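Protein synthesis inhibitor, putative (Thermotoga maritima, PDB 2B33) is a putative endoribonuclease of the RutC (YjgF/YER057c/UK114) family, possibly with deaminase activity, that forms a trimer and can bind calcium. Local coordinates at residues A[85-90]-A[131-136]; A[43-48]-A[123-128]; A[65-70]-A[106-111]. One frame throughout, in Å; residues are numbered along the deposited sequence.

How the interactions relate
All three contacts belong to one chorismate mutase-like alpha-beta fold of the YjgF family. Interaction 1 pairs the sheet neighbours 84-91 and 129-136, interaction 3 joins the two helices 59-76 and 97-108, and interaction 2 packs the segment leaving strand 38-44 against the loop before strand 129-136. The centres of interactions 1 and 3 lie about 11 Å apart. Those of interactions 1 and 2 are about 15 Å apart, and those of interactions 2 and 3 about 16 Å. Along the chain, 65-70 and 106-111 both fall between 43-48 and 123-128, whereas interaction 1 alternates with each of the others. Ile131 packs on Val66 and Leu67, fixing helix to sheet, while interactions 1 and 2 both reach the third subunit of the trimer.

Interaction 1 (A[85-90]-A[131-136]); sequences VKVTVF and IEAIAV
A classic beta bulge lies at the start of the antiparallel pairing of segments 85-90 and 131-136: Val85 and Lys86 both face Ile134. The carbonyl oxygen of Ile134 accepts two N-H groups, from Val85 N at 3.0 Å and from Lys86 N at 3.3 Å, and Ile134 N returns a bond to Lys86 O at 2.8 Å. Beyond the bulge the pairing is regular. Thr88 and Glu132 form a hydrogen-bonded pair, while Val87-Ala133 and Val89-Ile131 are non-hydrogen-bonded pairs; the axes run at 175°.

The side chains separate into two faces. On one, Val87 CG1, anti to its backbone N (chi1 180°), presses on Ile131 CG2 at 3.4 Å, tighter than usual carbon contact, and Val89 CG2 lies alongside Ile131 CG1. On the other, Thr88 and Glu132 run side by side, with Thr88 CB 3.7 Å from Glu132 OE2. The extended Glu132 chain brings its CD to the edge of the Phe90 ring, 4.0 Å from CE2, with carboxylate and ring planes 68° apart. Lys86 curls back to donate from NZ to Val87 O of its own strand, approaching from above the carbonyl plane. Its ammonium also makes a salt bridge to Glu132 of the second subunit, while Glu132 OE1 reaches Lys86 and Ser116 of the third subunit; the face bearing Lys86, Thr88 and Glu132 thus meets both neighbouring subunits.

Ile131, Ala133 and Ala135 rest on helix 59-76. The two strands are an interior pair, with 114-119 beyond 85-90 and 38-44 beyond 131-136.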
ATOM      1  N   VAL A  85      -8.377   2.024   9.789  1.00 35.06           N
ATOM      2  CA  VAL A  85      -9.206   2.369   8.618  1.00 35.23           C
ATOM      3  C   VAL A  85      -8.879   1.576   7.361  1.00 36.22           C
ATOM      4  O   VAL A  85      -9.754   1.365   6.521  1.00 37.26           O
ATOM      5  CB  VAL A  85      -9.117   3.886   8.262  1.00 36.09           C
ATOM      6  CG1 VAL A  85      -9.620   4.739   9.424  1.00 34.11           C
ATOM      7  CG2 VAL A  85      -7.698   4.319   7.854  1.00 35.95           C
ATOM      8  N   LYS A  86      -7.619   1.160   7.228  1.00 36.06           N
ATOM      9  CA  LYS A  86      -7.156   0.439   6.066  1.00 35.73           C
ATOM     10  C   LYS A  86      -6.121  -0.582   6.490  1.00 35.76           C
ATOM     11  O   LYS A  86      -5.209  -0.263   7.264  1.00 35.51           O
ATOM     12  CB  LYS A  86      -6.554   1.416   5.055  1.00 36.08           C
ATOM     13  CG  LYS A  86      -5.992   0.791   3.774  1.00 35.73           C
ATOM     14  CD  LYS A  86      -7.020   0.001   2.982  1.00 35.09           C
ATOM     15  CE  LYS A  86      -6.438  -0.498   1.672  1.00 36.64           C
ATOM     16  NZ  LYS A  86      -5.377  -1.480   1.898  1.00 35.55           N
ATOM     17  N   VAL A  87      -6.276  -1.800   5.978  1.00 34.94           N
ATOM     18  CA  VAL A  87      -5.370  -2.911   6.251  1.00 35.01           C
ATOM     19  C   VAL A  87      -4.943  -3.514   4.906  1.00 35.24           C
ATOM     20  O   VAL A  87      -5.684  -3.453   3.932  1.00 35.86           O
ATOM     21  CB  VAL A  87      -6.074  -3.990   7.130  1.00 35.08           C
ATOM     22  CG1 VAL A  87      -5.154  -5.146   7.423  1.00 37.03           C
ATOM     23  CG2 VAL A  87      -6.564  -3.379   8.459  1.00 32.82           C
ATOM     24  N   THR A  88      -3.729  -4.048   4.843  1.00 35.09           N
ATOM     25  CA  THR A  88      -3.255  -4.746   3.652  1.00 34.85           C
ATOM     26  C   THR A  88      -2.626  -6.046   4.134  1.00 34.95           C
ATOM     27  O   THR A  88      -1.676  -6.020   4.909  1.00 33.93           O
ATOM     28  CB  THR A  88      -2.252  -3.920   2.812  1.00 35.10           C
ATOM     29  OG1 THR A  88      -2.877  -2.724   2.340  1.00 32.43           O
ATOM     30  CG2 THR A  88      -1.788  -4.702   1.589  1.00 35.37           C
ATOM     31  N   VAL A  89      -3.185  -7.171   3.690  1.00 34.96           N
ATOM     32  CA  VAL A  89      -2.689  -8.492   4.041  1.00 34.44           C
ATOM     33  C   VAL A  89      -1.861  -8.999   2.865  1.00 35.22           C
ATOM     34  O   VAL A  89      -2.333  -8.992   1.720  1.00 34.65           O
ATOM     35  CB  VAL A  89      -3.834  -9.512   4.274  1.00 34.77           C
ATOM     36  CG1 VAL A  89      -3.277 -10.901   4.606  1.00 32.99           C
ATOM     37  CG2 VAL A  89      -4.765  -9.058   5.384  1.00 33.97           C
ATOM     38  N   PHE A  90      -0.633  -9.432   3.156  1.00 35.56           N
ATOM     39  CA  PHE A  90       0.242 -10.049   2.171  1.00 34.71           C
ATOM     40  C   PHE A  90       0.368 -11.486   2.612  1.00 35.30           C
ATOM     41  O   PHE A  90       0.466 -11.734   3.814  1.00 35.78           O
ATOM     42  CB  PHE A  90       1.633  -9.428   2.178  1.00 34.88           C
ATOM     43  CG  PHE A  90       1.649  -7.955   1.897  1.00 36.51           C
ATOM     44  CD1 PHE A  90       1.559  -7.485   0.586  1.00 37.37           C
ATOM     45  CD2 PHE A  90       1.784  -7.036   2.938  1.00 33.98           C
ATOM     46  CE1 PHE A  90       1.583  -6.117   0.315  1.00 39.88           C
ATOM     47  CE2 PHE A  90       1.813  -5.668   2.680  1.00 36.87           C
ATOM     48  CZ  PHE A  90       1.714  -5.207   1.364  1.00 36.89           C
ATOM     49  N   ILE A 131       0.964  -8.347   7.687  1.00 37.23           N
ATOM     50  CA  ILE A 131      -0.137  -7.383   7.698  1.00 37.67           C
ATOM     51  C   ILE A 131       0.323  -6.000   8.182  1.00 37.27           C
ATOM     52  O   ILE A 131       0.910  -5.870   9.258  1.00 37.06           O
ATOM     53  CB  ILE A 131      -1.315  -7.868   8.590  1.00 36.76           C
ATOM     54  CG1 ILE A 131      -1.771  -9.273   8.159  1.00 35.63           C
ATOM     55  CG2 ILE A 131      -2.481  -6.859   8.531  1.00 36.43           C
ATOM     56  CD1 ILE A 131      -2.834  -9.923   9.033  1.00 38.69           C
ATOM     57  N   GLU A 132       0.045  -4.985   7.367  1.00 37.26           N
ATOM     58  CA  GLU A 132       0.328  -3.591   7.683  1.00 36.79           C
ATOM     59  C   GLU A 132      -1.020  -2.912   7.802  1.00 35.83           C
ATOM     60  O   GLU A 132      -2.036  -3.484   7.411  1.00 35.62           O
ATOM     61  CB  GLU A 132       1.156  -2.908   6.590  1.00 37.06           C
ATOM     62  CG  GLU A 132       0.457  -2.782   5.239  1.00 38.97           C
ATOM     63  CD  GLU A 132       1.259  -2.026   4.202  1.00 37.37           C
ATOM     64  OE1 GLU A 132       2.444  -1.707   4.434  1.00 40.24           O
ATOM     65  OE2 GLU A 132       0.682  -1.743   3.137  1.00 43.92           O
ATOM     66  N   ALA A 133      -1.031  -1.692   8.327  1.00 34.07           N
ATOM     67  CA  ALA A 133      -2.272  -0.956   8.488  1.00 34.07           C
ATOM     68  C   ALA A 133      -2.066   0.545   8.675  1.00 33.90           C
ATOM     69  O   ALA A 133      -0.981   1.000   9.029  1.00 33.34           O
ATOM     70  CB  ALA A 133      -3.049  -1.512   9.683  1.00 34.09           C
ATOM     71  N   ILE A 134      -3.128   1.295   8.400  1.00 33.85           N
ATOM     72  CA  ILE A 134      -3.179   2.736   8.647  1.00 33.63           C
ATOM     73  C   ILE A 134      -4.361   2.885   9.586  1.00 34.04           C
ATOM     74  O   ILE A 134      -5.377   2.215   9.398  1.00 34.12           O
ATOM     75  CB  ILE A 134      -3.391   3.595   7.370  1.00 32.76           C
ATOM     76  CG1 ILE A 134      -2.191   3.439   6.425  1.00 35.16           C
ATOM     77  CG2 ILE A 134      -3.554   5.086   7.750  1.00 36.33           C
ATOM     78  CD1 ILE A 134      -2.364   4.040   5.035  1.00 34.18           C
ATOM     79  N   ALA A 135      -4.207   3.735  10.599  1.00 33.83           N
ATOM     80  CA  ALA A 135      -5.248   4.001  11.584  1.00 33.52           C
ATOM     81  C   ALA A 135      -5.421   5.504  11.731  1.00 33.32           C
ATOM     82  O   ALA A 135      -4.478   6.265  11.522  1.00 31.64           O
ATOM     83  CB  ALA A 135      -4.884   3.377  12.919  1.00 33.60           C
ATOM     84  N   VAL A 136      -6.643   5.917  12.049  1.00 34.08           N
ATOM     85  CA  VAL A 136      -6.989   7.322  12.265  1.00 35.69           C
ATOM     86  C   VAL A 136      -7.979   7.341  13.422  1.00 36.09           C
ATOM     87  O   VAL A 136      -8.879   6.498  13.480  1.00 35.70           O
ATOM     88  CB  VAL A 136      -7.646   7.970  11.021  1.00 36.12           C
ATOM     89  CG1 VAL A 136      -7.828   9.476  11.229  1.00 36.76           C
ATOM     90  CG2 VAL A 136      -6.821   7.713   9.754  1.00 36.25           C
TER
HETATM   91  O   HOH W   1      -2.067  -0.248   4.296  1.00 32.94           O

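Interaction 2 (A[43-48]-A[123-128]); sequences GQIPID and LPRNVE
Ile45 and Val127 meet at their branch methyls, CG2 to CG2 at 3.7 Å, with the two side chains crossing at about a right angle. Ile45 CG1 lies between the backbone N and the carbonyl carbon (chi1 57°), and the chain beyond it carries CD1 to the flank of Arg125, 4.0 Å from CG, and to Pro124, 4.4 Å from CB. The Pro46 ring adds a second surface for Val127: its CD is 3.9 Å from Val127 CB. At the exposed end Ile47 CD1 approaches the Arg125 guanidinium obliquely; its separation from NH1 is short enough to be doubtful in detail.

Backbone turns position these groups on both sides. Pro46 sits at the centre of an inverse gamma turn, in which Ile47 N bonds to Ile45 O at 2.7 Å. Opposite, Val127 N bonds to Pro124 O at 3.1 Å, closing a turn that presents both Pro124 and Val127 to Ile45. Farther out, Asn69 of helix 59-76 holds the Ile47 carbonyl, Leu54 packs on both Ile47 and Val127, and Phe117 of the third subunit touches Pro124.

Asp48, which follows directly, is a calcium ligand in a structure of this protein, though no ion is bound to this chain here. With no hydrogen bond between the two segments, their association rests on van der Waals contact, mostly apolar, with the Arg125 side chain at its exposed end.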
ATOM      1  N   GLY A  43       4.508  -3.412   8.407  1.00 37.20           N
ATOM      2  CA  GLY A  43       4.024  -4.771   8.167  1.00 37.30           C
ATOM      3  C   GLY A  43       4.541  -5.715   9.237  1.00 36.92           C
ATOM      4  O   GLY A  43       5.746  -5.796   9.460  1.00 37.27           O
ATOM      5  N   GLN A  44       3.623  -6.399   9.914  1.00 36.13           N
ATOM      6  CA  GLN A  44       3.963  -7.305  11.000  1.00 35.54           C
ATOM      7  C   GLN A  44       3.996  -8.736  10.503  1.00 35.84           C
ATOM      8  O   GLN A  44       3.125  -9.147   9.746  1.00 35.67           O
ATOM      9  CB  GLN A  44       2.956  -7.150  12.146  1.00 35.81           C
ATOM     10  CG  GLN A  44       2.948  -5.756  12.770  1.00 35.25           C
ATOM     11  CD  GLN A  44       4.310  -5.363  13.309  1.00 35.71           C
ATOM     12  OE1 GLN A  44       4.884  -6.056  14.155  1.00 33.91           O
ATOM     13  NE2 GLN A  44       4.839  -4.250  12.818  1.00 27.87           N
ATOM     14  N   ILE A  45       5.001  -9.485  10.953  1.00 35.03           N
ATOM     15  CA  ILE A  45       5.188 -10.882  10.579  1.00 35.87           C
ATOM     16  C   ILE A  45       5.037 -11.734  11.846  1.00 35.96           C
ATOM     17  O   ILE A  45       5.111 -11.189  12.950  1.00 34.40           O
ATOM     18  CB  ILE A  45       6.549 -11.101   9.846  1.00 35.13           C
ATOM     19  CG1 ILE A  45       7.745 -10.633  10.690  1.00 36.14           C
ATOM     20  CG2 ILE A  45       6.520 -10.363   8.530  1.00 36.06           C
ATOM     21  CD1 ILE A  45       9.100 -10.997  10.115  1.00 37.00           C
ATOM     22  N   PRO A  46       4.778 -13.055  11.700  1.00 36.57           N
ATOM     23  CA  PRO A  46       4.606 -13.916  12.873  1.00 37.12           C
ATOM     24  C   PRO A  46       5.895 -14.177  13.656  1.00 37.51           C
ATOM     25  O   PRO A  46       6.457 -15.267  13.591  1.00 38.90           O
ATOM     26  CB  PRO A  46       4.010 -15.202  12.280  1.00 37.90           C
ATOM     27  CG  PRO A  46       4.464 -15.228  10.890  1.00 38.09           C
ATOM     28  CD  PRO A  46       4.560 -13.804  10.447  1.00 36.51           C
ATOM     29  N   ILE A  47       6.337 -13.154  14.386  1.00 37.86           N
ATOM     30  CA  ILE A  47       7.518 -13.210  15.241  1.00 38.24           C
ATOM     31  C   ILE A  47       7.058 -12.931  16.657  1.00 37.28           C
ATOM     32  O   ILE A  47       6.251 -12.027  16.880  1.00 37.12           O
ATOM     33  CB  ILE A  47       8.612 -12.177  14.819  1.00 38.67           C
ATOM     34  CG1 ILE A  47       9.416 -12.745  13.647  1.00 39.85           C
ATOM     35  CG2 ILE A  47       9.584 -11.868  15.983  1.00 39.66           C
ATOM     36  CD1 ILE A  47      10.477 -11.829  13.083  1.00 39.78           C
ATOM     37  N   ASP A  48       7.578 -13.710  17.602  1.00 36.93           N
ATOM     38  CA  ASP A  48       7.287 -13.523  19.013  1.00 36.66           C
ATOM     39  C   ASP A  48       8.183 -12.384  19.530  1.00 35.24           C
ATOM     40  O   ASP A  48       9.403 -12.474  19.405  1.00 34.64           O
ATOM     41  CB  ASP A  48       7.544 -14.819  19.771  1.00 37.00           C
ATOM     42  CG  ASP A  48       7.084 -14.761  21.213  1.00 38.68           C
ATOM     43  OD1 ASP A  48       7.737 -14.090  22.039  1.00 43.04           O
ATOM     44  OD2 ASP A  48       6.085 -15.432  21.530  1.00 44.09           O
ATOM     45  N   LEU A 123       8.115 -13.264   1.431  1.00 35.90           N
ATOM     46  CA  LEU A 123       8.029 -12.312   2.538  1.00 35.66           C
ATOM     47  C   LEU A 123       9.302 -12.370   3.398  1.00 35.46           C
ATOM     48  O   LEU A 123      10.103 -13.296   3.242  1.00 34.18           O
ATOM     49  CB  LEU A 123       6.774 -12.616   3.379  1.00 36.21           C
ATOM     50  CG  LEU A 123       5.399 -12.320   2.753  1.00 36.18           C
ATOM     51  CD1 LEU A 123       4.267 -12.933   3.562  1.00 34.88           C
ATOM     52  CD2 LEU A 123       5.165 -10.814   2.587  1.00 32.52           C
ATOM     53  N   PRO A 124       9.530 -11.358   4.265  1.00 35.70           N
ATOM     54  CA  PRO A 124      10.714 -11.381   5.136  1.00 36.49           C
ATOM     55  C   PRO A 124      10.804 -12.651   5.988  1.00 36.23           C
ATOM     56  O   PRO A 124       9.773 -13.172   6.411  1.00 34.86           O
ATOM     57  CB  PRO A 124      10.505 -10.153   6.033  1.00 36.35           C
ATOM     58  CG  PRO A 124       9.711  -9.236   5.202  1.00 36.95           C
ATOM     59  CD  PRO A 124       8.755 -10.123   4.474  1.00 35.69           C
ATOM     60  N   ARG A 125      12.024 -13.160   6.185  1.00 36.56           N
ATOM     61  CA  ARG A 125      12.271 -14.376   6.974  1.00 37.06           C
ATOM     62  C   ARG A 125      11.534 -15.598   6.393  1.00 36.76           C
ATOM     63  O   ARG A 125      11.350 -16.594   7.087  1.00 36.93           O
ATOM     64  CB  ARG A 125      11.841 -14.175   8.444  1.00 37.91           C
ATOM     65  CG  ARG A 125      12.455 -12.979   9.174  1.00 40.30           C
ATOM     66  CD  ARG A 125      13.868 -13.261   9.636  1.00 46.80           C
ATOM     67  NE  ARG A 125      13.896 -14.184  10.774  1.00 50.78           N
ATOM     68  CZ  ARG A 125      13.724 -13.844  12.057  1.00 52.22           C
ATOM     69  NH1 ARG A 125      13.495 -12.581  12.423  1.00 52.47           N
ATOM     70  NH2 ARG A 125      13.775 -14.789  12.996  1.00 49.57           N
ATOM     71  N   ASN A 126      11.146 -15.527   5.115  1.00 36.30           N
ATOM     72  CA  ASN A 126      10.344 -16.559   4.431  1.00 36.82           C
ATOM     73  C   ASN A 126       8.995 -16.897   5.118  1.00 36.50           C
ATOM     74  O   ASN A 126       8.522 -18.030   5.052  1.00 36.90           O
ATOM     75  CB  ASN A 126      11.174 -17.829   4.123  1.00 36.61           C
ATOM     76  CG  ASN A 126      12.083 -17.668   2.910  1.00 38.48           C
ATOM     77  OD1 ASN A 126      11.648 -17.249   1.837  1.00 42.95           O
ATOM     78  ND2 ASN A 126      13.338 -18.057   3.063  1.00 34.98           N
ATOM     79  N   VAL A 127       8.367 -15.899   5.745  1.00 36.36           N
ATOM     80  CA  VAL A 127       7.064 -16.095   6.384  1.00 35.40           C
ATOM     81  C   VAL A 127       5.958 -16.179   5.320  1.00 36.08           C
ATOM     82  O   VAL A 127       6.184 -15.879   4.147  1.00 36.71           O
ATOM     83  CB  VAL A 127       6.709 -14.993   7.434  1.00 36.03           C
ATOM     84  CG1 VAL A 127       7.778 -14.928   8.514  1.00 34.78           C
ATOM     85  CG2 VAL A 127       6.454 -13.624   6.786  1.00 34.03           C
ATOM     86  N   GLU A 128       4.766 -16.577   5.754  1.00 36.04           N
ATOM     87  CA  GLU A 128       3.603 -16.762   4.882  1.00 36.46           C
ATOM     88  C   GLU A 128       2.489 -15.727   5.073  1.00 37.25           C
ATOM     89  O   GLU A 128       1.516 -15.715   4.318  1.00 37.35           O
ATOM     90  CB  GLU A 128       3.071 -18.170   5.126  1.00 36.16           C
ATOM     91  CG  GLU A 128       4.060 -19.226   4.620  1.00 39.72           C
ATOM     92  CD  GLU A 128       4.336 -20.344   5.592  1.00 42.64           C
ATOM     93  OE1 GLU A 128       4.263 -20.105   6.808  1.00 42.75           O
ATOM     94  OE2 GLU A 128       4.694 -21.454   5.128  1.00 51.24           O
TER

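Interaction 3 (A[65-70]-A[106-111]); sequences RVLENL and RYFGDH. With EDO (1,2-ethanediol), chain D.
Tyr107 supplies both the polar and the larger apolar part of the contact between helix 59-76 and the C-terminal part of helix 97-108. The polar component is one hydrogen bond, from Tyr107 OH to Glu68 OE2 at 2.8 Å. It uses the anti lone pair of OE2, the one pointing away from the other carboxylate oxygen. Glu68 reaches the hydroxyl because its chain bends at chi2 (-64°), which places OE2 at the edge of the ring, in its plane, with carboxylate and ring planes 64° apart.

The CH-pi component is well centred: Leu67 CB stands 3.8 Å from the ring centroid of Tyr107 and 2° off the normal, so the methylene sits squarely over the face. Leu67 CD1 lies over the same face, displaced toward Tyr107 CD1 at 3.7 Å.

Apolar packing continues onto Phe108, which is approached at its edge. Leu67 CD2 lies 3.8 Å from Phe108 CE2, and Leu70 CD2 lies 3.9 Å from Phe108 CZ. Leu67 therefore splits its two methyls between the two aromatic rings.

A 1,2-ethanediol, probably from the crystallisation liquor, accepts at O2 from Arg106 NH1 at 3.3 Å; Glu64 also bonds this molecule.

Phe108 also meets the ring of Tyr104 on its own helix. Helix 59-76 carries Leu67 and Leu70 between helix 97-108 and the sheet: Leu67 also touches Ile131 of strand 129-136, and Leu70 touches Ala133 of that strand and Val41 of strand 38-44. The contact thus fastens the two helices to each other on one face of the sheet.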
ATOM      1  N   ARG A  65      -0.454 -14.127  15.871  1.00 37.08           N
ATOM      2  CA  ARG A  65       0.784 -13.446  16.260  1.00 37.38           C
ATOM      3  C   ARG A  65       0.925 -12.113  15.530  1.00 37.32           C
ATOM      4  O   ARG A  65       1.214 -11.095  16.153  1.00 38.31           O
ATOM      5  CB  ARG A  65       1.983 -14.354  15.956  1.00 36.97           C
ATOM      6  CG  ARG A  65       3.339 -13.883  16.453  1.00 36.40           C
ATOM      7  CD  ARG A  65       3.411 -13.813  17.979  1.00 37.69           C
ATOM      8  NE  ARG A  65       2.911 -12.552  18.530  1.00 37.29           N
ATOM      9  CZ  ARG A  65       2.741 -12.285  19.827  1.00 36.18           C
ATOM     10  NH1 ARG A  65       2.997 -13.198  20.759  1.00 39.67           N
ATOM     11  NH2 ARG A  65       2.291 -11.089  20.201  1.00 39.21           N
ATOM     12  N   VAL A  66       0.705 -12.127  14.215  1.00 36.81           N
ATOM     13  CA  VAL A  66       0.741 -10.906  13.395  1.00 37.07           C
ATOM     14  C   VAL A  66      -0.245  -9.845  13.918  1.00 37.48           C
ATOM     15  O   VAL A  66       0.118  -8.678  14.076  1.00 38.32           O
ATOM     16  CB  VAL A  66       0.409 -11.193  11.903  1.00 37.02           C
ATOM     17  CG1 VAL A  66       0.231  -9.902  11.123  1.00 37.03           C
ATOM     18  CG2 VAL A  66       1.500 -12.027  11.242  1.00 35.19           C
ATOM     19  N   LEU A  67      -1.485 -10.256  14.167  1.00 36.90           N
ATOM     20  CA  LEU A  67      -2.514  -9.346  14.670  1.00 36.17           C
ATOM     21  C   LEU A  67      -2.263  -8.911  16.107  1.00 36.18           C
ATOM     22  O   LEU A  67      -2.650  -7.805  16.484  1.00 36.72           O
ATOM     23  CB  LEU A  67      -3.908  -9.957  14.508  1.00 36.14           C
ATOM     24  CG  LEU A  67      -4.353 -10.156  13.050  1.00 36.72           C
ATOM     25  CD1 LEU A  67      -5.587 -11.018  12.977  1.00 36.20           C
ATOM     26  CD2 LEU A  67      -4.596  -8.829  12.348  1.00 39.03           C
ATOM     27  N   GLU A  68      -1.639  -9.775  16.910  1.00 36.21           N
ATOM     28  CA  GLU A  68      -1.244  -9.401  18.273  1.00 36.19           C
ATOM     29  C   GLU A  68      -0.129  -8.359  18.244  1.00 36.09           C
ATOM     30  O   GLU A  68      -0.122  -7.433  19.056  1.00 36.05           O
ATOM     31  CB  GLU A  68      -0.819 -10.615  19.113  1.00 36.68           C
ATOM     32  CG  GLU A  68      -1.983 -11.411  19.711  1.00 36.49           C
ATOM     33  CD  GLU A  68      -2.825 -10.610  20.731  1.00 36.86           C
ATOM     34  OE1 GLU A  68      -2.256  -9.832  21.533  1.00 39.12           O
ATOM     35  OE2 GLU A  68      -4.061 -10.773  20.739  1.00 33.04           O
ATOM     36  N   ASN A  69       0.808  -8.516  17.312  1.00 36.61           N
ATOM     37  CA  ASN A  69       1.875  -7.540  17.127  1.00 36.27           C
ATOM     38  C   ASN A  69       1.296  -6.198  16.679  1.00 36.21           C
ATOM     39  O   ASN A  69       1.665  -5.152  17.219  1.00 34.92           O
ATOM     40  CB  ASN A  69       2.910  -8.045  16.110  1.00 36.79           C
ATOM     41  CG  ASN A  69       3.716  -9.229  16.620  1.00 35.49           C
ATOM     42  OD1 ASN A  69       3.759  -9.492  17.817  1.00 35.31           O
ATOM     43  ND2 ASN A  69       4.387  -9.932  15.710  1.00 33.35           N
ATOM     44  N   LEU A  70       0.390  -6.241  15.699  1.00 37.06           N
ATOM     45  CA  LEU A  70      -0.303  -5.040  15.206  1.00 37.71           C
ATOM     46  C   LEU A  70      -1.053  -4.324  16.328  1.00 36.27           C
ATOM     47  O   LEU A  70      -0.955  -3.104  16.465  1.00 37.66           O
ATOM     48  CB  LEU A  70      -1.294  -5.405  14.088  1.00 38.01           C
ATOM     49  CG  LEU A  70      -2.216  -4.292  13.549  1.00 39.90           C
ATOM     50  CD1 LEU A  70      -1.414  -3.123  12.999  1.00 41.87           C
ATOM     51  CD2 LEU A  70      -3.162  -4.826  12.476  1.00 40.29           C
ATOM     52  N   ARG A 106     -11.949 -12.016  14.422  1.00 37.83           N
ATOM     53  CA  ARG A 106     -11.920 -11.926  15.883  1.00 38.44           C
ATOM     54  C   ARG A 106     -11.292 -10.620  16.386  1.00 38.76           C
ATOM     55  O   ARG A 106     -11.475 -10.266  17.544  1.00 39.56           O
ATOM     56  CB  ARG A 106     -11.221 -13.157  16.480  1.00 38.51           C
ATOM     57  CG  ARG A 106     -12.066 -14.418  16.315  1.00 40.88           C
ATOM     58  CD  ARG A 106     -11.258 -15.702  16.222  1.00 44.16           C
ATOM     59  NE  ARG A 106     -12.149 -16.831  15.922  1.00 47.51           N
ATOM     60  CZ  ARG A 106     -11.779 -18.033  15.465  1.00 48.50           C
ATOM     61  NH1 ARG A 106     -10.500 -18.330  15.200  1.00 50.07           N
ATOM     62  NH2 ARG A 106     -12.715 -18.955  15.243  1.00 47.86           N
ATOM     63  N   TYR A 107     -10.564  -9.919  15.515  1.00 39.91           N
ATOM     64  CA  TYR A 107      -9.966  -8.608  15.812  1.00 40.79           C
ATOM     65  C   TYR A 107     -10.771  -7.453  15.182  1.00 41.34           C
ATOM     66  O   TYR A 107     -11.029  -6.458  15.858  1.00 42.33           O
ATOM     67  CB  TYR A 107      -8.491  -8.576  15.352  1.00 41.23           C
ATOM     68  CG  TYR A 107      -7.591  -9.470  16.191  1.00 41.72           C
ATOM     69  CD1 TYR A 107      -7.600 -10.847  16.023  1.00 42.02           C
ATOM     70  CD2 TYR A 107      -6.747  -8.938  17.164  1.00 41.31           C
ATOM     71  CE1 TYR A 107      -6.799 -11.677  16.798  1.00 44.29           C
ATOM     72  CE2 TYR A 107      -5.936  -9.761  17.948  1.00 41.67           C
ATOM     73  CZ  TYR A 107      -5.969 -11.130  17.759  1.00 41.68           C
ATOM     74  OH  TYR A 107      -5.177 -11.963  18.516  1.00 41.02           O
ATOM     75  N   PHE A 108     -11.180  -7.606  13.912  1.00 41.72           N
ATOM     76  CA  PHE A 108     -11.922  -6.566  13.151  1.00 40.48           C
ATOM     77  C   PHE A 108     -13.344  -6.933  12.642  1.00 41.10           C
ATOM     78  O   PHE A 108     -13.827  -6.336  11.671  1.00 42.02           O
ATOM     79  CB  PHE A 108     -11.108  -6.149  11.924  1.00 39.57           C
ATOM     80  CG  PHE A 108      -9.713  -5.709  12.224  1.00 39.22           C
ATOM     81  CD1 PHE A 108      -9.460  -4.417  12.664  1.00 36.21           C
ATOM     82  CD2 PHE A 108      -8.637  -6.567  12.009  1.00 37.44           C
ATOM     83  CE1 PHE A 108      -8.167  -3.995  12.921  1.00 36.02           C
ATOM     84  CE2 PHE A 108      -7.339  -6.148  12.259  1.00 38.25           C
ATOM     85  CZ  PHE A 108      -7.104  -4.858  12.715  1.00 38.23           C
ATOM     86  N   GLY A 109     -14.014  -7.894  13.270  1.00 41.16           N
ATOM     87  CA  GLY A 109     -15.370  -8.274  12.855  1.00 41.02           C
ATOM     88  C   GLY A 109     -16.406  -7.180  13.092  1.00 41.49           C
ATOM     89  O   GLY A 109     -17.318  -6.992  12.287  1.00 42.41           O
ATOM     90  N   ASP A 110     -16.267  -6.467  14.205  1.00 40.74           N
ATOM     91  CA  ASP A 110     -17.161  -5.363  14.537  1.00 40.87           C
ATOM     92  C   ASP A 110     -16.786  -4.101  13.769  1.00 40.49           C
ATOM     93  O   ASP A 110     -17.637  -3.451  13.165  1.00 40.05           O
ATOM     94  CB  ASP A 110     -17.065  -5.026  16.034  1.00 41.80           C
ATOM     95  CG  ASP A 110     -17.468  -6.180  16.940  1.00 46.56           C
ATOM     96  OD1 ASP A 110     -18.120  -7.136  16.463  1.00 55.69           O
ATOM     97  OD2 ASP A 110     -17.134  -6.117  18.145  1.00 50.21           O
ATOM     98  N   HIS A 111     -15.494  -3.789  13.775  1.00 40.87           N
ATOM     99  CA  HIS A 111     -14.975  -2.527  13.223  1.00 41.28           C
ATOM    100  C   HIS A 111     -15.014  -2.449  11.693  1.00 41.00           C
ATOM    101  O   HIS A 111     -15.461  -1.438  11.137  1.00 42.02           O
ATOM    102  CB  HIS A 111     -13.561  -2.253  13.768  1.00 41.55           C
ATOM    103  CG  HIS A 111     -13.447  -2.463  15.249  1.00 45.00           C
ATOM    104  ND1 HIS A 111     -14.182  -1.738  16.164  1.00 49.33           N
ATOM    105  CD2 HIS A 111     -12.712  -3.343  15.968  1.00 48.01           C
ATOM    106  CE1 HIS A 111     -13.897  -2.158  17.385  1.00 50.01           C
ATOM    107  NE2 HIS A 111     -13.005  -3.128  17.294  1.00 50.60           N
TER
HETATM  108  C1  EDO D 130      -7.606 -15.783  19.170  1.00 66.36           C
HETATM  109  O1  EDO D 130      -6.404 -15.076  19.496  1.00 64.48           O
HETATM  110  C2  EDO D 130      -7.871 -15.676  17.668  1.00 66.63           C
HETATM  111  O2  EDO D 130      -8.266 -16.950  17.136  1.00 63.90           O